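Long-range contacts in putative nisin-resistance protein (Streptococcus agalactiae 515, PDB 4Y68), which probably cleaves the lantibiotic nisin as a peptidase of family S41, and so protects the bacterium against it: residues Gln248-Tyr253 / Thr286-Asp291; Asp156-Thr161 / Ile221-Thr226; Ser236-Pro241 / Val275-Gly280; Tyr253-Glu258 / Ala269-Ile274. All blocks are in the same frame, centred on the assembly; numbering follows the deposited sequence.

Contact 1: residues Gln248-Tyr253 / Thr286-Asp291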
# COMPACT_ATOMS: atom_id res chain seq x y z
N GLN A 248 5.77 15.40 7.79
CA GLN A 248 4.40 15.61 8.26
C GLN A 248 3.63 14.31 8.33
O GLN A 248 4.05 13.30 7.78
CB GLN A 248 3.67 16.60 7.35
CG GLN A 248 4.35 17.95 7.37
CD GLN A 248 4.40 18.56 6.00
OE1 GLN A 248 3.35 18.89 5.41
NE2 GLN A 248 5.62 18.71 5.45
N ALA A 249 2.50 14.36 9.02
CA ALA A 249 1.57 13.25 9.10
C ALA A 249 1.23 12.73 7.71
O ALA A 249 1.10 13.49 6.76
CB ALA A 249 0.30 13.67 9.83
N THR A 250 1.08 11.42 7.60
CA THR A 250 0.73 10.82 6.31
C THR A 250 -0.76 10.94 5.96
O THR A 250 -1.54 11.51 6.72
CB THR A 250 1.15 9.36 6.32
OG1 THR A 250 0.45 8.69 7.35
CG2 THR A 250 2.63 9.27 6.63
N ALA A 251 -1.17 10.39 4.82
CA ALA A 251 -2.50 10.68 4.29
C ALA A 251 -3.61 10.02 5.09
O ALA A 251 -4.74 10.48 5.06
CB ALA A 251 -2.60 10.26 2.82
N GLY A 252 -3.29 8.95 5.79
CA GLY A 252 -4.29 8.27 6.61
C GLY A 252 -5.06 7.21 5.86
O GLY A 252 -6.29 7.15 5.95
N TYR A 253 -4.35 6.35 5.13
CA TYR A 253 -5.00 5.23 4.43
C TYR A 253 -4.40 3.94 4.97
O TYR A 253 -4.08 3.00 4.23
CB TYR A 253 -4.85 5.36 2.90
CG TYR A 253 -5.72 6.49 2.34
CD1 TYR A 253 -6.96 6.22 1.79
CD2 TYR A 253 -5.31 7.80 2.41
CE1 TYR A 253 -7.77 7.24 1.31
CE2 TYR A 253 -6.11 8.84 1.94
CZ TYR A 253 -7.34 8.54 1.39
OH TYR A 253 -8.13 9.56 0.91
N THR A 286 -5.97 6.20 9.62
CA THR A 286 -5.51 7.28 10.46
C THR A 286 -4.06 7.64 10.12
O THR A 286 -3.21 6.75 9.91
CB THR A 286 -5.60 6.93 11.94
OG1 THR A 286 -4.69 5.88 12.22
CG2 THR A 286 -6.99 6.43 12.28
N PRO A 287 -3.76 8.94 10.08
CA PRO A 287 -2.43 9.39 9.69
C PRO A 287 -1.33 8.90 10.64
O PRO A 287 -1.55 8.69 11.83
CB PRO A 287 -2.56 10.93 9.73
CG PRO A 287 -4.02 11.18 9.44
CD PRO A 287 -4.72 10.06 10.17
N ILE A 288 -0.14 8.70 10.09
CA ILE A 288 1.00 8.34 10.91
C ILE A 288 1.81 9.60 11.22
O ILE A 288 2.21 10.34 10.32
CB ILE A 288 1.86 7.28 10.20
CG1 ILE A 288 0.99 6.08 9.82
CG2 ILE A 288 3.02 6.85 11.11
CD1 ILE A 288 1.68 5.13 8.83
N LEU A 289 2.05 9.84 12.50
CA LEU A 289 2.91 10.95 12.94
C LEU A 289 4.38 10.57 12.83
O LEU A 289 4.79 9.57 13.38
CB LEU A 289 2.61 11.34 14.40
CG LEU A 289 1.43 12.25 14.71
CD1 LEU A 289 1.90 13.70 14.77
CD2 LEU A 289 0.36 12.07 13.66
N PRO A 290 5.17 11.38 12.11
CA PRO A 290 6.61 11.13 12.16
C PRO A 290 7.14 11.47 13.55
O PRO A 290 6.44 12.17 14.26
CB PRO A 290 7.18 12.07 11.10
CG PRO A 290 6.16 13.13 10.95
CD PRO A 290 4.83 12.46 11.19
N ASP A 291 8.32 10.97 13.92
CA ASP A 291 8.89 11.26 15.24
C ASP A 291 9.08 12.76 15.45
O ASP A 291 8.93 13.28 16.56
CB ASP A 291 10.23 10.55 15.42
CG ASP A 291 10.11 9.04 15.28
OD1 ASP A 291 9.04 8.50 15.64
OD2 ASP A 291 11.08 8.41 14.81
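The flat Q248-A249 peptide has the puckered ring of P290 over one face: P290 CD sits 3.6 Å from Q248 C, almost straight above the plane, with CG beside it. P287 meets the loop 248-253 differently, setting CB 3.2 Å from T250 O and 4.0 Å from A249 CB, while its CG and CD close on the CA of G252. G252 has no side chain here, and the backbones come together until its CA lies 3.6 Å from P287 N. Within 248-253, A251 CB lies at the edge of the Y253 ring, in its plane.

Between the prolines, T250 and I288 exchange two hydrogen bonds. T250 N donates to I288 O at 3.1 Å, and I288 N gives a nearly straight bond (167°) to T250 OG1 at 2.8 Å. OG1 stands between its own N and carbonyl carbon (chi1 61°), which turns it toward I288 N. The same hydroxyl is hydrogen-bonded to E231 OE2, so this oxygen of a buried residue has two hydrogen-bond partners. I288 O is also approached by A249 CA at 3.2 Å, a CA-H...O contact.

The two loops run roughly antiparallel, one leaving strand 243-247 and the other leading into strand 292-293, its neighbour in the mixed sheet. I288 packs on E231, F234 and L235 of helix 229-235, P290 rests on S245 of strand 243-247, and E231 also binds the backbone of G252 and Y253.

Contact 2: residues Asp156-Thr161 / Ile221-Thr226; sequences DLSNNT and ITNHKT
Where the parallel strands 152-156 and 218-222 end, side by side in the mixed sheet of the S41 peptidase domain, each segment folds into a turn and the two turns interlock. D156 and I221 form the last parallel bridge, and L157 N donates to I221 O at 2.8 Å. Beyond it L157-N160 makes a type II turn and N223-T226 a type I turn.

N223 ties the turns together. Its CG stands between the backbone N and the carbonyl carbon (chi1 67°), which swings the amide toward N159. OD1 then takes N159 N at 2.9 Å from one face of its plane and K225 N, in an Asx turn, from the other. The two asparagine side chains cross at about a right angle, their amide planes 57° apart, and S158 CB packs on the N223 amide.

T226 OG1 works in both directions: it accepts from N223 N at 3.0 Å and donates to L157 O at 2.8 Å. That carbonyl also receives N160 N, the two donors coming from opposite faces. D156 braces its own end of the turn, OD1 accepting from S158 OG on the syn lone pair and, in a second Asx turn, from S158 N above the carboxylate plane. I221 CG2 packs against S158 OG at 3.7 Å, and its side chain reaches helix 297-308. L157 and T222 both touch F234 of helix 229-235. N159 OD1, met from above its carbonyl plane, accepts from N223 ND2 at 2.9 Å in an almost straight bond (174°).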
# COMPACT_ATOMS: atom_id res chain seq x y z
N ASP A 156 13.01 8.52 1.36
CA ASP A 156 12.03 9.56 1.10
C ASP A 156 10.77 8.98 0.48
O ASP A 156 10.79 8.51 -0.68
CB ASP A 156 12.64 10.65 0.21
CG ASP A 156 11.68 11.80 -0.05
OD1 ASP A 156 10.64 11.92 0.67
OD2 ASP A 156 11.98 12.59 -0.97
N LEU A 157 9.70 9.00 1.27
CA LEU A 157 8.39 8.47 0.88
C LEU A 157 7.40 9.58 0.58
O LEU A 157 6.21 9.30 0.41
CB LEU A 157 7.82 7.56 1.99
CG LEU A 157 8.62 6.28 2.35
CD1 LEU A 157 8.21 5.71 3.69
CD2 LEU A 157 8.54 5.21 1.27
N SER A 158 7.86 10.83 0.55
CA SER A 158 7.00 11.96 0.11
C SER A 158 6.28 11.63 -1.18
O SER A 158 6.88 11.09 -2.11
CB SER A 158 7.81 13.24 -0.12
OG SER A 158 8.55 13.62 1.04
N ASN A 159 4.99 11.94 -1.26
CA ASN A 159 4.27 11.81 -2.51
C ASN A 159 4.13 10.38 -3.02
O ASN A 159 3.67 10.19 -4.13
CB ASN A 159 4.92 12.65 -3.61
CG ASN A 159 5.02 14.13 -3.23
OD1 ASN A 159 4.18 14.63 -2.49
ND2 ASN A 159 6.06 14.82 -3.73
N ASN A 160 4.57 9.39 -2.24
CA ASN A 160 4.35 8.00 -2.64
C ASN A 160 2.96 7.60 -2.15
O ASN A 160 2.75 7.47 -0.95
CB ASN A 160 5.44 7.08 -2.07
CG ASN A 160 5.25 5.62 -2.42
OD1 ASN A 160 4.15 5.17 -2.80
ND2 ASN A 160 6.31 4.84 -2.26
N THR A 161 2.02 7.44 -3.08
CA THR A 161 0.62 7.16 -2.72
C THR A 161 0.30 5.66 -2.77
O THR A 161 -0.88 5.26 -2.76
CB THR A 161 -0.37 7.89 -3.65
OG1 THR A 161 -0.27 7.33 -4.96
CG2 THR A 161 -0.04 9.42 -3.73
N ILE A 221 11.48 10.05 5.53
CA ILE A 221 10.69 11.27 5.33
C ILE A 221 9.32 10.94 4.75
O ILE A 221 9.19 10.12 3.83
CB ILE A 221 11.44 12.27 4.40
CG1 ILE A 221 12.79 12.62 5.00
CG2 ILE A 221 10.59 13.52 4.14
CD1 ILE A 221 13.64 13.55 4.11
N THR A 222 8.29 11.56 5.31
CA THR A 222 6.93 11.40 4.83
C THR A 222 6.30 12.78 4.67
O THR A 222 6.71 13.74 5.32
CB THR A 222 6.08 10.56 5.81
OG1 THR A 222 5.93 11.26 7.05
CG2 THR A 222 6.74 9.20 6.09
N ASN A 223 5.28 12.91 3.81
CA ASN A 223 4.50 14.13 3.79
C ASN A 223 3.02 13.77 3.72
O ASN A 223 2.70 12.59 3.82
CB ASN A 223 4.92 15.07 2.64
CG ASN A 223 4.61 14.52 1.26
OD1 ASN A 223 4.20 13.38 1.10
ND2 ASN A 223 4.83 15.36 0.23
N HIS A 224 2.13 14.76 3.59
CA HIS A 224 0.69 14.52 3.65
C HIS A 224 0.18 13.57 2.55
O HIS A 224 -0.88 12.97 2.69
CB HIS A 224 -0.08 15.85 3.57
CG HIS A 224 -0.09 16.62 4.85
ND1 HIS A 224 -0.30 16.02 6.08
CD2 HIS A 224 0.08 17.94 5.10
CE1 HIS A 224 -0.26 16.94 7.03
NE2 HIS A 224 -0.03 18.11 6.46
N LYS A 225 0.93 13.44 1.46
CA LYS A 225 0.50 12.60 0.35
C LYS A 225 0.93 11.14 0.52
O LYS A 225 0.37 10.24 -0.10
CB LYS A 225 1.03 13.15 -0.98
CG LYS A 225 0.37 14.44 -1.45
CD LYS A 225 0.51 14.59 -2.98
CE LYS A 225 0.23 16.01 -3.48
NZ LYS A 225 -1.02 16.60 -2.89
N THR A 226 1.92 10.90 1.37
CA THR A 226 2.38 9.53 1.64
C THR A 226 1.22 8.64 2.04
O THR A 226 0.63 8.85 3.08
CB THR A 226 3.44 9.51 2.76
OG1 THR A 226 4.54 10.34 2.37
CG2 THR A 226 3.93 8.07 3.03

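Contact 3: residues Ser236-Pro241 / Val275-Gly280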
# COMPACT_ATOMS: atom_id res chain seq x y z
N SER A 236 6.40 -0.65 8.62
CA SER A 236 7.32 -1.78 8.72
C SER A 236 8.67 -1.41 9.34
O SER A 236 9.41 -2.29 9.73
CB SER A 236 7.56 -2.38 7.35
OG SER A 236 6.35 -2.73 6.73
N PHE A 237 8.98 -0.11 9.40
CA PHE A 237 10.20 0.39 10.06
C PHE A 237 9.96 0.86 11.49
O PHE A 237 10.91 1.16 12.21
CB PHE A 237 10.82 1.54 9.27
CG PHE A 237 11.41 1.13 7.94
CD1 PHE A 237 12.76 0.82 7.84
CD2 PHE A 237 10.62 1.06 6.80
CE1 PHE A 237 13.32 0.44 6.62
CE2 PHE A 237 11.16 0.68 5.59
CZ PHE A 237 12.53 0.38 5.49
N LYS A 238 8.70 0.94 11.91
CA LYS A 238 8.37 1.52 13.21
C LYS A 238 8.87 0.69 14.36
O LYS A 238 8.75 -0.53 14.36
CB LYS A 238 6.87 1.74 13.35
CG LYS A 238 6.43 3.14 12.96
CD LYS A 238 6.18 3.99 14.17
CE LYS A 238 5.22 3.27 15.10
NZ LYS A 238 4.89 4.03 16.33
N GLY A 239 9.45 1.36 15.35
CA GLY A 239 10.08 0.67 16.46
C GLY A 239 11.51 0.20 16.22
O GLY A 239 12.17 -0.24 17.16
N LEU A 240 12.00 0.25 14.98
CA LEU A 240 13.41 -0.09 14.77
C LEU A 240 14.28 0.96 15.46
O LEU A 240 14.06 2.17 15.26
CB LEU A 240 13.76 -0.19 13.29
CG LEU A 240 13.08 -1.30 12.49
CD1 LEU A 240 13.70 -1.40 11.11
CD2 LEU A 240 13.14 -2.64 13.23
N PRO A 241 15.26 0.52 16.26
CA PRO A 241 16.01 1.46 17.11
C PRO A 241 16.95 2.37 16.33
O PRO A 241 17.32 3.44 16.82
CB PRO A 241 16.79 0.55 18.06
CG PRO A 241 16.99 -0.71 17.26
CD PRO A 241 15.70 -0.88 16.47
N VAL A 275 -5.25 -2.16 11.08
CA VAL A 275 -3.80 -2.38 11.11
C VAL A 275 -3.17 -2.04 12.47
O VAL A 275 -3.60 -1.11 13.16
CB VAL A 275 -3.13 -1.55 9.99
CG1 VAL A 275 -1.66 -1.34 10.26
CG2 VAL A 275 -3.32 -2.22 8.62
N SER A 276 -2.15 -2.79 12.87
CA SER A 276 -1.35 -2.36 14.01
C SER A 276 0.12 -2.60 13.74
O SER A 276 0.46 -3.54 13.04
CB SER A 276 -1.78 -3.07 15.29
OG SER A 276 -1.76 -4.45 15.07
N ASP A 277 0.99 -1.75 14.26
CA ASP A 277 2.42 -1.89 14.05
C ASP A 277 3.02 -2.83 15.12
O ASP A 277 2.29 -3.35 15.97
CB ASP A 277 3.12 -0.51 14.04
CG ASP A 277 2.97 0.25 15.35
OD1 ASP A 277 2.86 -0.37 16.43
OD2 ASP A 277 2.96 1.49 15.31
N ARG A 278 4.33 -3.08 15.03
CA ARG A 278 5.04 -3.99 15.95
C ARG A 278 4.88 -3.56 17.41
O ARG A 278 4.93 -4.38 18.32
CB ARG A 278 6.54 -4.08 15.60
CG ARG A 278 6.89 -5.18 14.61
CD ARG A 278 8.43 -5.31 14.36
NE ARG A 278 8.91 -4.02 13.93
CZ ARG A 278 9.16 -3.68 12.67
NH1 ARG A 278 9.05 -4.57 11.68
NH2 ARG A 278 9.55 -2.44 12.40
N GLN A 279 4.70 -2.26 17.62
CA GLN A 279 4.70 -1.67 18.95
C GLN A 279 3.32 -1.76 19.59
O GLN A 279 3.15 -1.50 20.78
CB GLN A 279 5.17 -0.21 18.89
CG GLN A 279 6.55 -0.06 18.29
CD GLN A 279 7.07 1.37 18.35
OE1 GLN A 279 6.62 2.23 17.59
NE2 GLN A 279 8.02 1.62 19.24
N GLY A 280 2.34 -2.17 18.80
CA GLY A 280 0.99 -2.37 19.29
C GLY A 280 0.03 -1.23 18.98
O GLY A 280 -1.14 -1.31 19.35
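Two beta turns face each other, a type II turn over F237-L240 and a type I turn over D277-G280 in the segment that continues strand 267-276, and side chains of both bridge between them. R278 reaches across with its chain bent at chi3 (-55°), and its guanidinium offers an edge to backbone carbonyls in and just before the other turn. NH2 donates to S236 O at 2.7 Å, in the guanidinium plane, and to K238 O at 2.9 Å, somewhat tilted from it. NH1 adds a weak bond to S236 O and also holds T180 O, which ties this turn to strand 180-185. L240 covers one face of the group, its CD2 3.7 Å from R278 NH2.

K238 and Q279 meet at about a right angle. The lysine chain bends at chi2 and chi3 to aim its ammonium at the glutamine, which stretches out beyond CG and lays its amide close to G239, with NE2 3.6 Å from G239 CA. A salt bridge from K238 NZ to D277 OD2 is less certain; D277 OD2, whose place is less sure, is also within hydrogen-bonding contact of Y283 OH. K238 NZ donates to Q279 OE1 at 2.8 Å, nearly along the C=O axis (162°).

Contact 4: residues Tyr253-Glu258 / Ala269-Ile274; sequences YTTVNE and ALTTGI
Strands 256-261 and 267-276 form a beta hairpin, and a classic beta bulge lies within this contact: T272 and G273 of one strand both stand opposite V256 of the other. V256 O takes T272 N at 2.9 Å in a nearly straight bond (173°) and G273 N only weakly, while V256 N donates to G273 O at 3.0 Å. Without a side chain, G273 lets V256 come close on their shared face of the sheet. After the bulge the register moves by one residue: N257 pairs with T271 as a non-hydrogen-bonded pair, and E258 with L270 through two bonds of 2.8 Å, E258 N to L270 O and L270 N to E258 O.

On the N257 face, T271 OG1 donates to N257 OD1 at 2.7 Å. The same threonine hydroxyl bonds S91 OG, and N257 ND2 holds H90 O, so the hairpin is tied to the loop at 90-91. With T271 OG1 at chi1 -57°, CG2 lies opposite the backbone N and meets T255 CB at 3.4 Å, a tight fit. T255 OG1 is hydrogen-bonded to N285 OD1 and H90 ND1.

On the other face E258 runs across T272 at about a right angle, with its CG 3.2 Å from T272 OG1. The carboxylate goes on to a salt bridge with R46 of helix 32-46, which also touches T272 and L270. Two residues of one strand opposite a single residue of the other define the classic bulge of antiparallel sheets.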
# COMPACT_ATOMS: atom_id res chain seq x y z
N TYR A 253 -4.35 6.35 5.13
CA TYR A 253 -5.00 5.23 4.43
C TYR A 253 -4.40 3.94 4.97
O TYR A 253 -4.08 3.00 4.23
CB TYR A 253 -4.85 5.36 2.90
CG TYR A 253 -5.72 6.49 2.34
CD1 TYR A 253 -6.96 6.22 1.79
CD2 TYR A 253 -5.31 7.80 2.41
CE1 TYR A 253 -7.77 7.24 1.31
CE2 TYR A 253 -6.11 8.84 1.94
CZ TYR A 253 -7.34 8.54 1.39
OH TYR A 253 -8.13 9.56 0.91
N THR A 254 -4.25 3.93 6.29
CA THR A 254 -3.68 2.80 6.98
C THR A 254 -4.78 1.76 7.18
O THR A 254 -5.30 1.59 8.28
CB THR A 254 -3.03 3.21 8.32
OG1 THR A 254 -3.85 4.19 8.99
CG2 THR A 254 -1.65 3.84 8.07
N THR A 255 -5.16 1.10 6.09
CA THR A 255 -5.94 -0.13 6.17
C THR A 255 -5.48 -1.06 5.07
O THR A 255 -5.02 -0.62 4.01
CB THR A 255 -7.46 0.11 6.06
OG1 THR A 255 -7.74 1.02 4.98
CG2 THR A 255 -8.00 0.69 7.37
N VAL A 256 -5.60 -2.36 5.33
CA VAL A 256 -5.32 -3.35 4.30
C VAL A 256 -6.51 -3.50 3.33
O VAL A 256 -7.67 -3.60 3.75
CB VAL A 256 -4.95 -4.69 4.94
CG1 VAL A 256 -5.05 -5.83 3.92
CG2 VAL A 256 -3.55 -4.62 5.56
N ASN A 257 -6.23 -3.47 2.03
CA ASN A 257 -7.25 -3.81 1.04
C ASN A 257 -7.01 -5.17 0.39
O ASN A 257 -5.88 -5.66 0.33
CB ASN A 257 -7.30 -2.77 -0.09
CG ASN A 257 -7.81 -1.42 0.38
OD1 ASN A 257 -8.40 -1.31 1.46
ND2 ASN A 257 -7.58 -0.39 -0.43
N GLU A 258 -8.10 -5.76 -0.08
CA GLU A 258 -8.02 -6.92 -0.95
C GLU A 258 -8.64 -6.49 -2.27
O GLU A 258 -9.58 -5.68 -2.28
CB GLU A 258 -8.74 -8.13 -0.35
CG GLU A 258 -8.24 -8.50 1.07
CD GLU A 258 -9.07 -9.59 1.76
OE1 GLU A 258 -10.09 -10.02 1.19
OE2 GLU A 258 -8.70 -10.02 2.88
N ALA A 269 -11.27 -2.59 -5.25
CA ALA A 269 -10.36 -2.47 -4.12
C ALA A 269 -11.16 -2.34 -2.83
O ALA A 269 -11.75 -1.30 -2.57
CB ALA A 269 -9.45 -1.27 -4.30
N LEU A 270 -11.14 -3.38 -2.01
CA LEU A 270 -12.02 -3.46 -0.83
C LEU A 270 -11.24 -3.50 0.49
O LEU A 270 -10.34 -4.32 0.66
CB LEU A 270 -12.92 -4.70 -0.94
CG LEU A 270 -13.96 -4.93 0.16
CD1 LEU A 270 -14.85 -3.70 0.29
CD2 LEU A 270 -14.81 -6.15 -0.17
N THR A 271 -11.60 -2.64 1.44
CA THR A 271 -10.88 -2.59 2.71
C THR A 271 -11.34 -3.72 3.61
O THR A 271 -12.54 -3.90 3.84
CB THR A 271 -11.09 -1.24 3.40
OG1 THR A 271 -10.65 -0.20 2.52
CG2 THR A 271 -10.30 -1.18 4.69
N THR A 272 -10.40 -4.50 4.12
CA THR A 272 -10.77 -5.72 4.85
C THR A 272 -10.04 -5.85 6.18
O THR A 272 -10.36 -6.71 6.97
CB THR A 272 -10.47 -6.96 4.00
OG1 THR A 272 -9.07 -6.99 3.71
CG2 THR A 272 -11.24 -6.89 2.70
N GLY A 273 -9.07 -4.98 6.42
CA GLY A 273 -8.23 -5.11 7.59
C GLY A 273 -7.85 -3.80 8.27
O GLY A 273 -7.43 -2.84 7.63
N ILE A 274 -8.05 -3.77 9.58
CA ILE A 274 -7.51 -2.74 10.45
C ILE A 274 -6.09 -3.13 10.73
O ILE A 274 -5.75 -4.31 10.62
CB ILE A 274 -8.32 -2.63 11.76
CG1 ILE A 274 -9.50 -1.70 11.55
CG2 ILE A 274 -7.47 -2.08 12.89
CD1 ILE A 274 -10.48 -2.26 10.65

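In the fold
All four contacts belong to the S41 peptidase part of the chain. Contact 2 closes before the others open. Contacts 1 and 3 alternate their segments, and contact 4 falls between the segments of contact 3 and, apart from the shared Y253, between those of contact 1. Contacts 1 and 2, with centres 9 Å apart, touch through Q248 O to T222 OG1 and A251 N to T226 O, extending the mixed sheet's order into its end loops. Contacts 3 and 4 both use strand 267-276 of the antiparallel sheet, their centres about 18 Å apart, and meet where V275 packs on V256. Y253, together with the T286 O to T254 OG1 bond, joins the two sheets.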